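Local atomic coordinates of uncharacterized sugar kinase PH1459 (Pyrococcus horikoshii, PDB entry 3EWM), a protein that probably phosphorylates a sugar, perhaps fructose, at the expense of ATP, as a member of the PfkB family of carbohydrate kinases. Residues E19-V25 with F91-G96; K126-S132 with S155-V161. One frame throughout, in Å; residues are numbered along the deposited sequence.

Contact 1: residues E19-V25 with F91-G96; sequences EGDLKDV and FVQLKG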
ATOM      1  N   GLU A  19      -2.108   4.663  18.910  1.00 18.34           N
ATOM      2  CA  GLU A  19      -1.069   3.738  19.340  1.00 19.44           C
ATOM      3  C   GLU A  19      -1.433   2.303  19.010  1.00 18.65           C
ATOM      4  O   GLU A  19      -2.602   1.978  18.786  1.00 18.66           O
ATOM      5  CB  GLU A  19      -0.787   3.902  20.835  1.00 19.84           C
ATOM      6  CG  GLU A  19      -0.247   5.297  21.125  1.00 24.85           C
ATOM      7  CD  GLU A  19       0.891   5.323  22.116  1.00 30.80           C
ATOM      8  OE1 GLU A  19       1.847   4.510  21.991  1.00 34.31           O
ATOM      9  OE2 GLU A  19       0.837   6.190  23.007  1.00 33.18           O
ATOM     10  N   GLY A  20      -0.411   1.457  18.959  1.00 18.03           N
ATOM     11  CA  GLY A  20      -0.601   0.026  18.772  1.00 17.84           C
ATOM     12  C   GLY A  20       0.172  -0.547  17.609  1.00 17.53           C
ATOM     13  O   GLY A  20       0.690   0.190  16.754  1.00 17.15           O
ATOM     14  N   ASP A  21       0.237  -1.873  17.582  1.00 17.04           N
ATOM     15  CA  ASP A  21       0.805  -2.597  16.481  1.00 17.25           C
ATOM     16  C   ASP A  21       0.015  -2.226  15.228  1.00 16.37           C
ATOM     17  O   ASP A  21      -1.199  -2.022  15.299  1.00 15.54           O
ATOM     18  CB  ASP A  21       0.722  -4.107  16.744  1.00 17.29           C
ATOM     19  CG  ASP A  21       1.514  -4.546  17.984  1.00 21.80           C
ATOM     20  OD1 ASP A  21       1.195  -5.633  18.513  1.00 26.46           O
ATOM     21  OD2 ASP A  21       2.464  -3.840  18.423  1.00 25.33           O
ATOM     22  N   LEU A  22       0.714  -2.099  14.103  1.00 16.05           N
ATOM     23  CA  LEU A  22       0.077  -1.906  12.796  1.00 16.18           C
ATOM     24  C   LEU A  22      -1.047  -2.888  12.534  1.00 16.23           C
ATOM     25  O   LEU A  22      -2.034  -2.547  11.882  1.00 16.70           O
ATOM     26  CB  LEU A  22       1.096  -2.057  11.659  1.00 16.62           C
ATOM     27  CG  LEU A  22       2.060  -0.897  11.471  1.00 15.91           C
ATOM     28  CD1 LEU A  22       3.115  -1.309  10.447  1.00 15.99           C
ATOM     29  CD2 LEU A  22       1.277   0.341  11.038  1.00 13.02           C
ATOM     30  N   LYS A  23      -0.878  -4.114  13.020  1.00 15.90           N
ATOM     31  CA  LYS A  23      -1.925  -5.114  12.926  1.00 16.72           C
ATOM     32  C   LYS A  23      -3.257  -4.539  13.398  1.00 16.64           C
ATOM     33  O   LYS A  23      -4.303  -4.764  12.759  1.00 16.71           O
ATOM     34  CB  LYS A  23      -1.558  -6.356  13.731  1.00 16.69           C
ATOM     35  CG  LYS A  23      -2.563  -7.494  13.665  1.00 18.98           C
ATOM     36  CD  LYS A  23      -2.020  -8.717  14.384  1.00 21.76           C
ATOM     37  CE  LYS A  23      -2.142  -8.559  15.891  1.00 26.00           C
ATOM     38  NZ  LYS A  23      -1.506  -9.691  16.616  1.00 29.45           N
ATOM     39  N   ASP A  24      -3.202  -3.774  14.486  1.00 16.31           N
ATOM     40  CA  ASP A  24      -4.394  -3.364  15.217  1.00 16.66           C
ATOM     41  C   ASP A  24      -4.822  -1.926  14.970  1.00 16.12           C
ATOM     42  O   ASP A  24      -5.949  -1.561  15.289  1.00 16.57           O
ATOM     43  CB  ASP A  24      -4.198  -3.578  16.716  1.00 16.51           C
ATOM     44  CG  ASP A  24      -3.791  -4.998  17.051  1.00 18.36           C
ATOM     45  OD1 ASP A  24      -4.496  -5.945  16.641  1.00 18.17           O
ATOM     46  OD2 ASP A  24      -2.740  -5.149  17.707  1.00 18.18           O
ATOM     47  N   VAL A  25      -3.922  -1.116  14.424  1.00 15.33           N
ATOM     48  CA  VAL A  25      -4.234   0.275  14.113  1.00 14.79           C
ATOM     49  C   VAL A  25      -5.404   0.358  13.121  1.00 14.75           C
ATOM     50  O   VAL A  25      -5.411  -0.311  12.102  1.00 14.22           O
ATOM     51  CB  VAL A  25      -3.016   1.053  13.590  1.00 14.33           C
ATOM     52  CG1 VAL A  25      -3.462   2.439  13.062  1.00 13.77           C
ATOM     53  CG2 VAL A  25      -1.996   1.240  14.707  1.00 13.54           C
ATOM     54  N   PHE A  91       2.942   2.039   5.561  1.00  8.94           N
ATOM     55  CA  PHE A  91       2.110   2.150   6.752  1.00  9.77           C
ATOM     56  C   PHE A  91       3.047   2.280   7.926  1.00 10.16           C
ATOM     57  O   PHE A  91       3.982   1.502   8.056  1.00  9.18           O
ATOM     58  CB  PHE A  91       1.223   0.921   6.885  1.00  9.61           C
ATOM     59  CG  PHE A  91       0.260   0.769   5.743  1.00 10.04           C
ATOM     60  CD1 PHE A  91      -1.022   1.338   5.815  1.00 10.50           C
ATOM     61  CD2 PHE A  91       0.639   0.097   4.578  1.00 11.20           C
ATOM     62  CE1 PHE A  91      -1.902   1.228   4.759  1.00 10.18           C
ATOM     63  CE2 PHE A  91      -0.249  -0.017   3.513  1.00 11.93           C
ATOM     64  CZ  PHE A  91      -1.516   0.557   3.608  1.00 11.13           C
ATOM     65  N   VAL A  92       2.825   3.300   8.736  1.00 10.57           N
ATOM     66  CA  VAL A  92       3.807   3.675   9.731  1.00 12.13           C
ATOM     67  C   VAL A  92       3.149   3.768  11.095  1.00 12.18           C
ATOM     68  O   VAL A  92       2.043   4.300  11.237  1.00 11.79           O
ATOM     69  CB  VAL A  92       4.587   4.991   9.333  1.00 12.52           C
ATOM     70  CG1 VAL A  92       4.960   4.963   7.877  1.00 14.25           C
ATOM     71  CG2 VAL A  92       3.746   6.186   9.540  1.00 16.77           C
ATOM     72  N   GLN A  93       3.793   3.154  12.074  1.00 13.52           N
ATOM     73  CA  GLN A  93       3.455   3.424  13.460  1.00 14.39           C
ATOM     74  C   GLN A  93       4.634   4.179  14.057  1.00 15.20           C
ATOM     75  O   GLN A  93       5.702   3.605  14.293  1.00 15.17           O
ATOM     76  CB  GLN A  93       3.140   2.149  14.238  1.00 14.69           C
ATOM     77  CG  GLN A  93       2.854   2.382  15.737  1.00 13.67           C
ATOM     78  CD  GLN A  93       1.803   3.464  15.985  1.00 12.96           C
ATOM     79  OE1 GLN A  93       2.106   4.656  15.957  1.00 14.68           O
ATOM     80  NE2 GLN A  93       0.570   3.045  16.254  1.00 13.00           N
ATOM     81  N   LEU A  94       4.436   5.471  14.295  1.00 15.90           N
ATOM     82  CA  LEU A  94       5.505   6.305  14.852  1.00 17.99           C
ATOM     83  C   LEU A  94       5.533   6.251  16.380  1.00 19.17           C
ATOM     84  O   LEU A  94       6.553   6.553  16.982  1.00 19.15           O
ATOM     85  CB  LEU A  94       5.378   7.763  14.369  1.00 17.43           C
ATOM     86  CG  LEU A  94       5.474   8.024  12.863  1.00 18.30           C
ATOM     87  CD1 LEU A  94       5.031   9.463  12.539  1.00 20.25           C
ATOM     88  CD2 LEU A  94       6.882   7.764  12.323  1.00 19.45           C
ATOM     89  N   LYS A  95       4.410   5.883  16.997  1.00 21.27           N
ATOM     90  CA  LYS A  95       4.272   5.971  18.458  1.00 23.65           C
ATOM     91  C   LYS A  95       4.743   4.700  19.177  1.00 24.82           C
ATOM     92  O   LYS A  95       4.922   3.647  18.563  1.00 24.38           O
ATOM     93  CB  LYS A  95       2.833   6.291  18.858  1.00 24.01           C
ATOM     94  CG  LYS A  95       2.238   7.524  18.200  1.00 25.59           C
ATOM     95  CD  LYS A  95       0.713   7.448  18.193  1.00 29.88           C
ATOM     96  CE  LYS A  95       0.091   8.606  17.401  1.00 31.23           C
ATOM     97  NZ  LYS A  95       0.477   8.592  15.949  1.00 33.46           N
ATOM     98  N   GLY A  96       4.945   4.813  20.488  1.00 26.39           N
ATOM     99  CA  GLY A  96       5.355   3.663  21.286  1.00 27.96           C
ATOM    100  C   GLY A  96       6.860   3.478  21.293  1.00 28.84           C
ATOM    101  O   GLY A  96       7.595   4.180  20.578  1.00 28.96           O
TER

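Contact 2: residues K126-S132 with S155-V161; sequences KIVNFGS and SLIAFDV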
ATOM      1  N   LYS A 126      24.120  21.566  -7.544  1.00 14.12           N
ATOM      2  CA  LYS A 126      25.398  21.726  -6.845  1.00 13.70           C
ATOM      3  C   LYS A 126      25.578  20.651  -5.779  1.00 12.54           C
ATOM      4  O   LYS A 126      26.701  20.230  -5.483  1.00 10.99           O
ATOM      5  CB  LYS A 126      25.480  23.112  -6.212  1.00 14.57           C
ATOM      6  CG  LYS A 126      25.416  24.262  -7.217  1.00 18.40           C
ATOM      7  CD  LYS A 126      26.602  24.261  -8.158  1.00 24.13           C
ATOM      8  CE  LYS A 126      26.584  25.529  -9.012  1.00 27.71           C
ATOM      9  NZ  LYS A 126      27.667  25.519 -10.027  1.00 29.57           N
ATOM     10  N   ILE A 127      24.456  20.247  -5.177  1.00 11.61           N
ATOM     11  CA  ILE A 127      24.428  19.125  -4.251  1.00 10.60           C
ATOM     12  C   ILE A 127      23.350  18.151  -4.708  1.00 10.53           C
ATOM     13  O   ILE A 127      22.241  18.559  -5.063  1.00 10.20           O
ATOM     14  CB  ILE A 127      24.146  19.550  -2.807  1.00 10.62           C
ATOM     15  CG1 ILE A 127      25.119  20.649  -2.364  1.00 10.19           C
ATOM     16  CG2 ILE A 127      24.175  18.313  -1.849  1.00  9.57           C
ATOM     17  CD1 ILE A 127      24.913  21.101  -0.941  1.00 12.79           C
ATOM     18  N   VAL A 128      23.701  16.872  -4.713  1.00  9.94           N
ATOM     19  CA  VAL A 128      22.730  15.800  -4.959  1.00  9.64           C
ATOM     20  C   VAL A 128      22.608  14.922  -3.715  1.00 10.12           C
ATOM     21  O   VAL A 128      23.589  14.409  -3.184  1.00  9.88           O
ATOM     22  CB  VAL A 128      23.082  14.954  -6.201  1.00 10.15           C
ATOM     23  CG1 VAL A 128      22.120  13.775  -6.364  1.00  9.01           C
ATOM     24  CG2 VAL A 128      23.055  15.819  -7.445  1.00 10.12           C
ATOM     25  N   ASN A 129      21.382  14.771  -3.260  1.00 10.51           N
ATOM     26  CA  ASN A 129      21.112  14.083  -2.016  1.00 11.53           C
ATOM     27  C   ASN A 129      20.424  12.743  -2.294  1.00 11.84           C
ATOM     28  O   ASN A 129      19.452  12.676  -3.043  1.00 11.01           O
ATOM     29  CB  ASN A 129      20.192  14.972  -1.177  1.00 11.13           C
ATOM     30  CG  ASN A 129      19.623  14.261  -0.005  1.00 12.79           C
ATOM     31  OD1 ASN A 129      20.359  13.691   0.800  1.00 14.07           O
ATOM     32  ND2 ASN A 129      18.305  14.267   0.102  1.00  9.52           N
ATOM     33  N   PHE A 130      20.945  11.678  -1.695  1.00 12.58           N
ATOM     34  CA  PHE A 130      20.272  10.381  -1.740  1.00 14.14           C
ATOM     35  C   PHE A 130      20.394   9.648  -0.407  1.00 14.66           C
ATOM     36  O   PHE A 130      21.160  10.052   0.485  1.00 16.18           O
ATOM     37  CB  PHE A 130      20.731   9.552  -2.967  1.00 13.54           C
ATOM     38  CG  PHE A 130      22.089   8.915  -2.826  1.00 12.83           C
ATOM     39  CD1 PHE A 130      22.214   7.525  -2.865  1.00 12.48           C
ATOM     40  CD2 PHE A 130      23.238   9.686  -2.691  1.00 11.67           C
ATOM     41  CE1 PHE A 130      23.474   6.924  -2.763  1.00 12.77           C
ATOM     42  CE2 PHE A 130      24.495   9.093  -2.575  1.00 10.78           C
ATOM     43  CZ  PHE A 130      24.609   7.715  -2.608  1.00 11.70           C
ATOM     44  N   GLY A 131      19.595   8.607  -0.248  1.00 16.09           N
ATOM     45  CA  GLY A 131      19.513   7.864   1.002  1.00 16.43           C
ATOM     46  C   GLY A 131      19.514   6.402   0.630  1.00 16.37           C
ATOM     47  O   GLY A 131      19.455   6.062  -0.568  1.00 17.16           O
ATOM     48  N   SER A 132      19.604   5.545   1.641  1.00 15.13           N
ATOM     49  CA  SER A 132      19.773   4.120   1.379  1.00 14.36           C
ATOM     50  C   SER A 132      18.482   3.388   0.986  1.00 13.24           C
ATOM     51  O   SER A 132      18.535   2.348   0.347  1.00 12.83           O
ATOM     52  CB  SER A 132      20.471   3.432   2.541  1.00 13.42           C
ATOM     53  OG  SER A 132      19.574   3.120   3.575  1.00 15.90           O
ATOM     54  N   SER A 155      29.058  17.600  -8.805  1.00 20.72           N
ATOM     55  CA  SER A 155      28.184  18.096  -7.736  1.00 19.15           C
ATOM     56  C   SER A 155      28.632  17.399  -6.475  1.00 17.10           C
ATOM     57  O   SER A 155      29.105  16.269  -6.543  1.00 17.40           O
ATOM     58  CB  SER A 155      26.722  17.701  -7.959  1.00 18.92           C
ATOM     59  OG  SER A 155      26.278  17.928  -9.280  1.00 22.80           O
ATOM     60  N   LEU A 156      28.461  18.056  -5.334  1.00 15.27           N
ATOM     61  CA  LEU A 156      28.609  17.404  -4.044  1.00 13.95           C
ATOM     62  C   LEU A 156      27.513  16.346  -3.854  1.00 13.62           C
ATOM     63  O   LEU A 156      26.353  16.551  -4.223  1.00 13.19           O
ATOM     64  CB  LEU A 156      28.548  18.430  -2.912  1.00 13.77           C
ATOM     65  CG  LEU A 156      29.664  19.462  -2.920  1.00 13.77           C
ATOM     66  CD1 LEU A 156      29.481  20.480  -1.814  1.00 15.48           C
ATOM     67  CD2 LEU A 156      31.026  18.757  -2.805  1.00 14.88           C
ATOM     68  N   ILE A 157      27.907  15.218  -3.285  1.00 12.61           N
ATOM     69  CA  ILE A 157      27.012  14.109  -3.064  1.00 12.25           C
ATOM     70  C   ILE A 157      26.775  13.966  -1.573  1.00 11.82           C
ATOM     71  O   ILE A 157      27.713  13.938  -0.787  1.00 12.44           O
ATOM     72  CB  ILE A 157      27.606  12.799  -3.652  1.00 12.36           C
ATOM     73  CG1 ILE A 157      27.748  12.920  -5.170  1.00 12.19           C
ATOM     74  CG2 ILE A 157      26.762  11.594  -3.263  1.00 10.77           C
ATOM     75  CD1 ILE A 157      28.770  11.979  -5.735  1.00 17.08           C
ATOM     76  N   ALA A 158      25.512  13.881  -1.192  1.00 11.95           N
ATOM     77  CA  ALA A 158      25.150  13.701   0.210  1.00 11.64           C
ATOM     78  C   ALA A 158      24.318  12.439   0.361  1.00 11.93           C
ATOM     79  O   ALA A 158      23.417  12.169  -0.446  1.00 11.06           O
ATOM     80  CB  ALA A 158      24.390  14.931   0.728  1.00 11.53           C
ATOM     81  N   PHE A 159      24.631  11.660   1.398  1.00 11.79           N
ATOM     82  CA  PHE A 159      24.017  10.365   1.594  1.00 12.01           C
ATOM     83  C   PHE A 159      23.585  10.227   3.049  1.00 11.95           C
ATOM     84  O   PHE A 159      24.399  10.355   3.948  1.00 11.04           O
ATOM     85  CB  PHE A 159      25.000   9.255   1.193  1.00 12.17           C
ATOM     86  CG  PHE A 159      24.432   7.853   1.314  1.00 12.28           C
ATOM     87  CD1 PHE A 159      23.423   7.419   0.466  1.00 12.28           C
ATOM     88  CD2 PHE A 159      24.906   6.980   2.281  1.00 12.96           C
ATOM     89  CE1 PHE A 159      22.914   6.126   0.552  1.00 11.59           C
ATOM     90  CE2 PHE A 159      24.402   5.685   2.392  1.00 12.57           C
ATOM     91  CZ  PHE A 159      23.397   5.249   1.512  1.00 12.41           C
ATOM     92  N   ASP A 160      22.285  10.066   3.244  1.00 11.81           N
ATOM     93  CA  ASP A 160      21.706   9.726   4.523  1.00 12.95           C
ATOM     94  C   ASP A 160      21.679   8.204   4.555  1.00 12.28           C
ATOM     95  O   ASP A 160      21.027   7.563   3.738  1.00 12.46           O
ATOM     96  CB  ASP A 160      20.304  10.333   4.591  1.00 13.58           C
ATOM     97  CG  ASP A 160      19.580  10.035   5.883  1.00 16.38           C
ATOM     98  OD1 ASP A 160      20.171   9.450   6.821  1.00 17.53           O
ATOM     99  OD2 ASP A 160      18.384  10.384   5.933  1.00 22.20           O
ATOM    100  N   VAL A 161      22.433   7.622   5.474  1.00 11.60           N
ATOM    101  CA  VAL A 161      22.533   6.178   5.574  1.00 11.42           C
ATOM    102  C   VAL A 161      21.126   5.596   5.820  1.00 11.47           C
ATOM    103  O   VAL A 161      20.762   4.565   5.250  1.00  9.78           O
ATOM    104  CB  VAL A 161      23.548   5.773   6.686  1.00 12.01           C
ATOM    105  CG1 VAL A 161      23.537   4.288   6.917  1.00 11.98           C
ATOM    106  CG2 VAL A 161      24.965   6.268   6.308  1.00 12.54           C
TER

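Contact 1: residues E19-V25 with F91-G96
The side-chain amide of Gln93 is gripped at both ends: NE2 donates to Gly20 O at 2.9 Å and also to Glu18 O, while OE1 receives the backbone N of Lys95 at 2.8 Å. The site belongs to the small four-stranded sheet of this PfkB-family kinase, the lid of the ribokinase fold, where the loop between strands 11-16 and 27-33 folds against the end of strand 88-93. The bond to Gly20 O is well aimed, since its N-H...O angle is 155°, it arrives on a lone pair in the carbonyl plane, and the acceptor lies close to the plane of the Gln93 amide. With CG anti to the backbone N (chi1 177°) and a bend at chi2, the chain swings toward the loop and leaves OE1 over its own turn, where Lys95 N reaches it from outside the carbonyl plane. With an alanine here, Gly20 O, Glu18 O and Lys95 N would probably all lose their side-chain mate, and the 19-25 loop could shift on the strand. Leu22 packs alongside the strand: CD1 rests 3.8 Å from Phe91 O and CD2 lies 4.2 Å from Phe91 CB. Strand 100-103 and Pro60 of the second subunit also touch Leu22, and Phe91 meets Phe61 of that subunit edge-to-face, which places this side of the lid at the dimer interface. Toward the loop's start, Glu19 meets the aliphatic chain of Lys95, whose NZ bonds to Ser16 O; Glu19 OE1 lies beside Lys95 CB, and Glu19 CG comes within 3.8 Å of Lys95 CD.

Contact 2: residues K126-S132 with S155-V161
Phe130 and Phe159 lie side by side on neighbouring strands, and their rings are the main side-chain meeting of this contact. Strands 127-131 and 156-160 run parallel in the central sheet of the ribokinase-like fold, with helix 140-151 making the beta-alpha-beta crossover between them. The ring centroids are 4.5 Å apart and the planes meet at 46°, an oblique pairing. Phe159 CD1 sits over the centre of one face of Phe130, 3.3 Å from Phe130 CE1. The residues are bridge partners on one face of the sheet, and their first torsions lean the rings into each other: Phe130 CG stands between its backbone N and carbonyl carbon (chi1 77°), whereas Phe159 CG is anti to its own N. Ile157 approaches Phe130 differently, its CG2 lying at the ring edge, near the plane, 3.4 Å from Phe130 CE2. Helices 140-151 and 172-185 pack on this aromatic side, through residues such as Val144, Ile148 and Ser182.

The other side of the sheet carries Ile127, Asn129, Leu156, Ala158 and Asp160. There Ile127 CG1 meets Leu156 CB at 4.1 Å, and Leu254 of helix 245-259 packs on Ala158 and Asn129. Asp160 OD1 makes a long, weak ion pair with NZ of Lys190, a residue that binds ATP, which is consistent with this strand end lying near the nucleotide site.

Backbone bonds connect the strands in the parallel pattern, in which Phe130 reaches both neighbours of its bridge partner: its N bonds to Ala158 O at 2.8 Å and its O accepts from Asp160 N. The series weakens at its end, where Ser132 N is 3.2 Å from Asp160 O. Beside that weak bond, Ser132 CB rests 3.6 Å from Phe159 CZ.

How the contacts relate
From the N terminus, the chain passes through strand 3-7 of the large sheet, enters the lid by strand 11-16, and forms the 19-25 loop. Contact 1 closes when strand 88-93 returns to that loop, after a 65-residue excursion containing strand 49-57, which belongs to the large sheet. Contact 2 opens later and closes a shorter loop of 22 residues around helix 140-151. The two are in series, neither nesting nor crossing. The centres of contact 1 and contact 2 are about 30 Å apart, and the nearest atoms of contact 1 and contact 2 about 13 Å. Contact 1 ties the loop joining strands 11-16 and 27-33 to the end of strand 88-93 within the lid, beside the second subunit; contact 2 joins adjacent central strands within one subunit.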